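Side-chain contacts in oxidoreductase, zinc-binding dehydrogenase family (Myxococcus xanthus, PDB 5K1S), which acts as a zinc-binding medium-chain reductase, probably NADP-dependent, in the alternative de novo biosynthesis of isovaleryl coenzyme A: residues A[264-267]-A[268-272]; A[308-311]-A[312-315]; A[317-320]-A[321-325]. One frame throughout, in Å; residues are numbered along the deposited sequence.

Contact 1 (A[264-267]-A[268-272]); sequences TFDQ and TLKSM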
loop_
_atom_site.group_PDB
_atom_site.type_symbol
_atom_site.label_atom_id
_atom_site.label_comp_id
_atom_site.label_asym_id
_atom_site.label_seq_id
_atom_site.Cartn_x
_atom_site.Cartn_y
_atom_site.Cartn_z
ATOM N N THR A 264 16.355 -2.203 1.545
ATOM C CA THR A 264 15.899 -3.130 2.573
ATOM C C THR A 264 14.516 -3.701 2.294
ATOM O O THR A 264 14.025 -4.508 3.090
ATOM C CB THR A 264 15.883 -2.436 3.940
ATOM O OG1 THR A 264 14.896 -1.396 3.939
ATOM C CG2 THR A 264 17.241 -1.834 4.263
ATOM N N PHE A 265 13.881 -3.316 1.185
ATOM C CA PHE A 265 12.474 -3.646 0.976
ATOM C C PHE A 265 12.256 -5.155 0.920
ATOM O O PHE A 265 11.396 -5.696 1.625
ATOM C CB PHE A 265 11.973 -2.980 -0.306
ATOM C CG PHE A 265 10.477 -2.959 -0.433
ATOM C CD1 PHE A 265 9.718 -2.075 0.315
ATOM C CD2 PHE A 265 9.831 -3.815 -1.304
ATOM C CE1 PHE A 265 8.345 -2.052 0.198
ATOM C CE2 PHE A 265 8.460 -3.795 -1.425
ATOM C CZ PHE A 265 7.715 -2.912 -0.674
ATOM N N ASP A 266 13.026 -5.854 0.081
ATOM C CA ASP A 266 12.804 -7.285 -0.109
ATOM C C ASP A 266 12.870 -8.040 1.214
ATOM O O ASP A 266 12.097 -8.979 1.439
ATOM C CB ASP A 266 13.824 -7.845 -1.100
ATOM C CG ASP A 266 13.556 -9.293 -1.454
ATOM O OD1 ASP A 266 12.624 -9.548 -2.247
ATOM O OD2 ASP A 266 14.279 -10.176 -0.944
ATOM N N GLN A 267 13.785 -7.647 2.102
ATOM C CA GLN A 267 13.873 -8.289 3.411
ATOM C C GLN A 267 12.726 -7.857 4.316
ATOM O O GLN A 267 12.214 -8.663 5.103
ATOM C CB GLN A 267 15.217 -7.969 4.060
ATOM C CG GLN A 267 16.406 -8.623 3.385
ATOM C CD GLN A 267 16.420 -10.127 3.560
ATOM O OE1 GLN A 267 16.927 -10.642 4.557
ATOM N NE2 GLN A 267 15.858 -10.841 2.592
ATOM N N THR A 268 12.317 -6.588 4.229
ATOM C CA THR A 268 11.189 -6.111 5.024
ATOM C C THR A 268 9.961 -6.982 4.797
ATOM O O THR A 268 9.325 -7.440 5.752
ATOM C CB THR A 268 10.881 -4.649 4.681
ATOM O OG1 THR A 268 11.965 -3.813 5.104
ATOM C CG2 THR A 268 9.596 -4.182 5.366
ATOM N N LEU A 269 9.612 -7.219 3.531
ATOM C CA LEU A 269 8.456 -8.053 3.217
ATOM C C LEU A 269 8.562 -9.414 3.893
ATOM O O LEU A 269 7.655 -9.833 4.620
ATOM C CB LEU A 269 8.328 -8.219 1.703
ATOM C CG LEU A 269 7.969 -6.966 0.905
ATOM C CD1 LEU A 269 8.110 -7.239 -0.582
ATOM C CD2 LEU A 269 6.555 -6.507 1.232
ATOM N N LYS A 270 9.671 -10.121 3.661
ATOM C CA LYS A 270 9.868 -11.427 4.278
ATOM C C LYS A 270 9.771 -11.363 5.795
ATOM O O LYS A 270 9.506 -12.387 6.434
ATOM C CB LYS A 270 11.225 -11.996 3.867
ATOM C CG LYS A 270 11.383 -12.189 2.369
ATOM C CD LYS A 270 12.825 -12.468 1.994
ATOM C CE LYS A 270 12.992 -12.577 0.489
ATOM N NZ LYS A 270 14.420 -12.722 0.096
ATOM N N SER A 271 9.974 -10.187 6.381
ATOM C CA SER A 271 9.916 -10.006 7.822
ATOM C C SER A 271 8.507 -9.724 8.331
ATOM O O SER A 271 8.320 -9.597 9.546
ATOM C CB SER A 271 10.851 -8.865 8.235
ATOM O OG SER A 271 10.911 -8.735 9.642
ATOM N N MET A 272 7.518 -9.633 7.445
ATOM C CA MET A 272 6.162 -9.266 7.834
ATOM C C MET A 272 5.359 -10.496 8.234
ATOM O O MET A 272 5.439 -11.544 7.588
ATOM C CB MET A 272 5.444 -8.547 6.690
ATOM C CG MET A 272 6.137 -7.287 6.205
ATOM S SD MET A 272 6.429 -6.097 7.525
ATOM C CE MET A 272 4.751 -5.662 7.980
#
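Thr264 to Lys270 wind through the last turns of helix 262-270, where Thr268 N donates to Thr264 O at 2.9 Å and Leu269 N to Phe265 O at 3.0 Å, whereas the next bond in the series, Lys270 N to Asp266 O, is weak. One turn apart, Asp266 and Lys270 illustrate an i to i+4 salt bridge on the outer side of a helix. Lys270 NZ meets Asp266 OD2 at 2.8 Å, on the syn side of the carboxylate and 19° out of its plane. The lysine chain runs extended beyond CG, and its CG lies 3.4 Å from Asp266 O, so the aliphatic part lies along the preceding turn before the ammonium reaches the acid. With an alanine in place of Asp266, the ammonium of Lys270 would probably lose its anionic mate and be set free to swing about. The helix forms part of the beta-alpha-beta crossover between strands 253-258 and 276-280 of the Rossmann fold. On its buried side, Thr268 OG1 has two acceptors within reach of its one proton, Glu258 OE1, its stronger partner, and Thr264 O at 3.0 Å. Phe265, with CG trans to its own N (chi1 -165°), carries its ring outward from the helix but leaning toward the next turn, where Leu269 CD1 approaches ring atom CE2 obliquely at 3.6 Å. Leu291 of the same chain flanks both side chains, and Leu291 of the second subunit also packs on the phenyl ring.

Contact 2 (A[308-311]-A[312-315]); sequences ATTQ and AELD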
loop_
_atom_site.group_PDB
_atom_site.type_symbol
_atom_site.label_atom_id
_atom_site.label_comp_id
_atom_site.label_asym_id
_atom_site.label_seq_id
_atom_site.Cartn_x
_atom_site.Cartn_y
_atom_site.Cartn_z
ATOM N N ALA A 308 4.519 13.844 2.810
ATOM C CA ALA A 308 4.273 15.193 3.308
ATOM C C ALA A 308 3.676 15.191 4.711
ATOM O O ALA A 308 3.518 14.135 5.330
ATOM C CB ALA A 308 3.352 15.948 2.348
ATOM N N THR A 309 3.342 16.378 5.214
ATOM C CA THR A 309 2.788 16.549 6.548
ATOM C C THR A 309 1.653 17.560 6.481
ATOM O O THR A 309 1.715 18.521 5.708
ATOM C CB THR A 309 3.860 17.025 7.543
ATOM O OG1 THR A 309 4.977 16.129 7.513
ATOM C CG2 THR A 309 3.302 17.085 8.960
ATOM N N THR A 310 0.621 17.342 7.289
ATOM C CA THR A 310 -0.539 18.220 7.316
ATOM C C THR A 310 -0.417 19.237 8.447
ATOM O O THR A 310 0.429 19.128 9.338
ATOM C CB THR A 310 -1.832 17.412 7.477
ATOM O OG1 THR A 310 -1.846 16.776 8.761
ATOM C CG2 THR A 310 -1.949 16.361 6.387
ATOM N N GLN A 311 -1.293 20.241 8.396
ATOM C CA GLN A 311 -1.290 21.284 9.418
ATOM C C GLN A 311 -1.593 20.702 10.793
ATOM O O GLN A 311 -1.025 21.138 11.802
ATOM C CB GLN A 311 -2.305 22.365 9.048
ATOM C CG GLN A 311 -2.142 23.665 9.805
ATOM C CD GLN A 311 -3.044 24.764 9.271
ATOM O OE1 GLN A 311 -4.188 24.514 8.888
ATOM N NE2 GLN A 311 -2.529 25.988 9.235
ATOM N N ALA A 312 -2.483 19.708 10.853
ATOM C CA ALA A 312 -2.808 19.082 12.129
ATOM C C ALA A 312 -1.659 18.221 12.631
ATOM O O ALA A 312 -1.344 18.231 13.827
ATOM C CB ALA A 312 -4.080 18.247 11.992
ATOM N N GLU A 313 -1.023 17.465 11.733
ATOM C CA GLU A 313 0.074 16.595 12.142
ATOM C C GLU A 313 1.249 17.402 12.677
ATOM O O GLU A 313 1.900 16.998 13.647
ATOM C CB GLU A 313 0.515 15.727 10.966
ATOM C CG GLU A 313 -0.545 14.744 10.498
ATOM C CD GLU A 313 -0.328 14.289 9.069
ATOM O OE1 GLU A 313 0.629 14.765 8.426
ATOM O OE2 GLU A 313 -1.122 13.459 8.586
ATOM N N LEU A 314 1.544 18.546 12.054
ATOM C CA LEU A 314 2.635 19.381 12.542
ATOM C C LEU A 314 2.305 19.966 13.909
ATOM O O LEU A 314 3.163 19.992 14.801
ATOM C CB LEU A 314 2.940 20.496 11.541
ATOM C CG LEU A 314 4.039 21.478 11.965
ATOM C CD1 LEU A 314 5.346 20.751 12.259
ATOM C CD2 LEU A 314 4.253 22.546 10.902
ATOM N N ASP A 315 1.072 20.446 14.096
ATOM C CA ASP A 315 0.659 20.911 15.416
ATOM C C ASP A 315 0.863 19.821 16.460
ATOM O O ASP A 315 1.340 20.094 17.567
ATOM C CB ASP A 315 -0.806 21.355 15.391
ATOM C CG ASP A 315 -1.007 22.681 14.676
ATOM O OD1 ASP A 315 -0.070 23.509 14.664
ATOM O OD2 ASP A 315 -2.107 22.898 14.128
#
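Thr310 and Glu313 grip each other twice at the start of helix 311-323. Glu313 N donates to Thr310 OG1 at 3.2 Å, while Thr310 N donates to Glu313 OE1 at 2.8 Å, arriving from above the carboxylate plane, 54° out of it. The threonine hydroxyl owes its place to a chi1 of 66°, which sets OG1 between its own N and carbonyl carbon and turns it to the first turn of the helix. Such reciprocal bonds define a capping box, with Thr310 as the N-cap residue, and they give acceptors to the N-cap amide and to a first-turn amide that has no helical carbonyl before it. This is the packed side: Thr309 CG2 lies 3.7 Å from Glu313 CB, and Cys165 and Thr170 of helix 165-178 cover Thr309. From that same helix His173 ND1 bonds to Glu313 OE2, as does Thr177 OG1, so the carboxylate that completes the box also ties the two helices together. The other side is looser. Ala312 is exposed, and Gln311 and Asp315 meet chiefly through the backbone bond from Asp315 N to Gln311 O, 3.2 Å long. Their polar ends turn to different partners, Gln311 NE2 to Leu149 O and Asp315 OD1 to Arg151 N.

Contact 3 (A[317-320]-A[321-325]); sequences ALRL and TATGG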
loop_
_atom_site.group_PDB
_atom_site.type_symbol
_atom_site.label_atom_id
_atom_site.label_comp_id
_atom_site.label_asym_id
_atom_site.label_seq_id
_atom_site.Cartn_x
_atom_site.Cartn_y
_atom_site.Cartn_z
ATOM N N ALA A 317 2.939 17.131 16.119
ATOM C CA ALA A 317 4.370 16.853 16.203
ATOM C C ALA A 317 5.075 17.894 17.061
ATOM O O ALA A 317 5.880 17.554 17.937
ATOM C CB ALA A 317 4.976 16.812 14.801
ATOM N N LEU A 318 4.788 19.174 16.820
ATOM C CA LEU A 318 5.372 20.229 17.640
ATOM C C LEU A 318 5.006 20.047 19.107
ATOM O O LEU A 318 5.834 20.277 19.996
ATOM C CB LEU A 318 4.913 21.597 17.136
ATOM C CG LEU A 318 5.408 21.983 15.739
ATOM C CD1 LEU A 318 4.650 23.192 15.213
ATOM C CD2 LEU A 318 6.902 22.261 15.760
ATOM N N ARG A 319 3.769 19.627 19.381
ATOM C CA ARG A 319 3.356 19.400 20.761
ATOM C C ARG A 319 4.143 18.255 21.386
ATOM O O ARG A 319 4.527 18.326 22.560
ATOM C CB ARG A 319 1.857 19.112 20.818
ATOM C CG ARG A 319 1.290 19.102 22.229
ATOM C CD ARG A 319 -0.131 18.567 22.262
ATOM N NE ARG A 319 -0.199 17.168 21.848
ATOM C CZ ARG A 319 0.175 16.142 22.608
ATOM N NH1 ARG A 319 0.655 16.350 23.827
ATOM N NH2 ARG A 319 0.075 14.903 22.145
ATOM N N LEU A 320 4.391 17.190 20.620
ATOM C CA LEU A 320 5.120 16.046 21.158
ATOM C C LEU A 320 6.551 16.412 21.529
ATOM O O LEU A 320 7.100 15.863 22.491
ATOM C CB LEU A 320 5.108 14.900 20.146
ATOM C CG LEU A 320 3.751 14.223 19.940
ATOM C CD1 LEU A 320 3.778 13.332 18.713
ATOM C CD2 LEU A 320 3.361 13.418 21.172
ATOM N N THR A 321 7.172 17.329 20.786
ATOM C CA THR A 321 8.537 17.730 21.107
ATOM C C THR A 321 8.577 18.591 22.364
ATOM O O THR A 321 9.488 18.456 23.187
ATOM C CB THR A 321 9.158 18.479 19.930
ATOM O OG1 THR A 321 8.969 17.725 18.726
ATOM C CG2 THR A 321 10.650 18.686 20.159
ATOM N N ALA A 322 7.598 19.483 22.527
ATOM C CA ALA A 322 7.569 20.338 23.709
ATOM C C ALA A 322 7.336 19.523 24.975
ATOM O O ALA A 322 7.884 19.844 26.036
ATOM C CB ALA A 322 6.491 21.409 23.553
ATOM N N THR A 323 6.527 18.464 24.884
ATOM C CA THR A 323 6.246 17.636 26.051
ATOM C C THR A 323 7.369 16.649 26.339
ATOM O O THR A 323 7.577 16.275 27.498
ATOM C CB THR A 323 4.935 16.873 25.856
ATOM O OG1 THR A 323 5.033 16.032 24.700
ATOM C CG2 THR A 323 3.769 17.838 25.687
ATOM N N GLY A 324 8.095 16.217 25.309
ATOM C CA GLY A 324 9.172 15.259 25.467
ATOM C C GLY A 324 8.878 13.882 24.913
ATOM O O GLY A 324 9.766 13.021 24.949
ATOM N N GLY A 325 7.667 13.638 24.409
ATOM C CA GLY A 325 7.358 12.335 23.844
ATOM C C GLY A 325 8.250 11.971 22.675
ATOM O O GLY A 325 8.591 10.800 22.490
#
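Thr323 reaches back to Arg319 and Leu320, one turn before it, and shows how a threonine can use the carbonyls near a helix C-terminus. The path starts at CB, 3.6 Å from Arg319 O. From there the hydroxyl branch, set by a chi1 of 60° between its own N and carbonyl carbon, brings OG1 to 3.0 Å from Leu320 O and 3.2 Å from Arg319 O; one proton serves two candidate acceptors, and the choice is not settled. The methyl branch, CG2, rests near Arg319 O and reaches 3.9 Å from Arg319 NH1, approaching the guanidinium obliquely. A bend at chi3 (64°) turns the arginine chain round the flank of the helix, and its NH2 makes a salt bridge with Glu316 OE2. Two residues earlier, on the buried side, Thr321 uses its hydroxyl differently: OG1 donates to Ala317 O at 3.2 Å, an atom that also accepts from Thr321 N at 3.1 Å. Two donors of a single residue thus share that carbonyl. Ala317 and Leu320 pack on Val172 of helix 165-178. Beyond Thr323, Gly324 N still donates to Leu320 O at 3.0 Å, but its phi of 109° breaks the helical path, and any CB there would press against the carbonyl oxygen of Thr323. A glycine of positive phi directly after the last helical residue is a classic helix C-terminal stop, here closing helix 311-323, from which the chain passes on to strand 330-335 of the mixed sheet.

Contacts 2 and 3 sit at the two ends of helix 311-323, their centres 13 Å apart: one holds the N-terminal cap, the other the C-terminal stop, and both pack on helix 165-178. Near its start that helix carries Cys166, a ligand of the zinc ion bound also by Cys57 and His79. Contact 2 is nearer this metal, the side chain of Thr309 lying about 8 Å from the zinc, against about 13 Å for that of Ala317 in contact 3. Contact 1 stands apart on a Rossmann helix away from the metal sites, its centre 29 Å from that of contact 2 and 31 Å from that of contact 3, and reaches the second subunit instead.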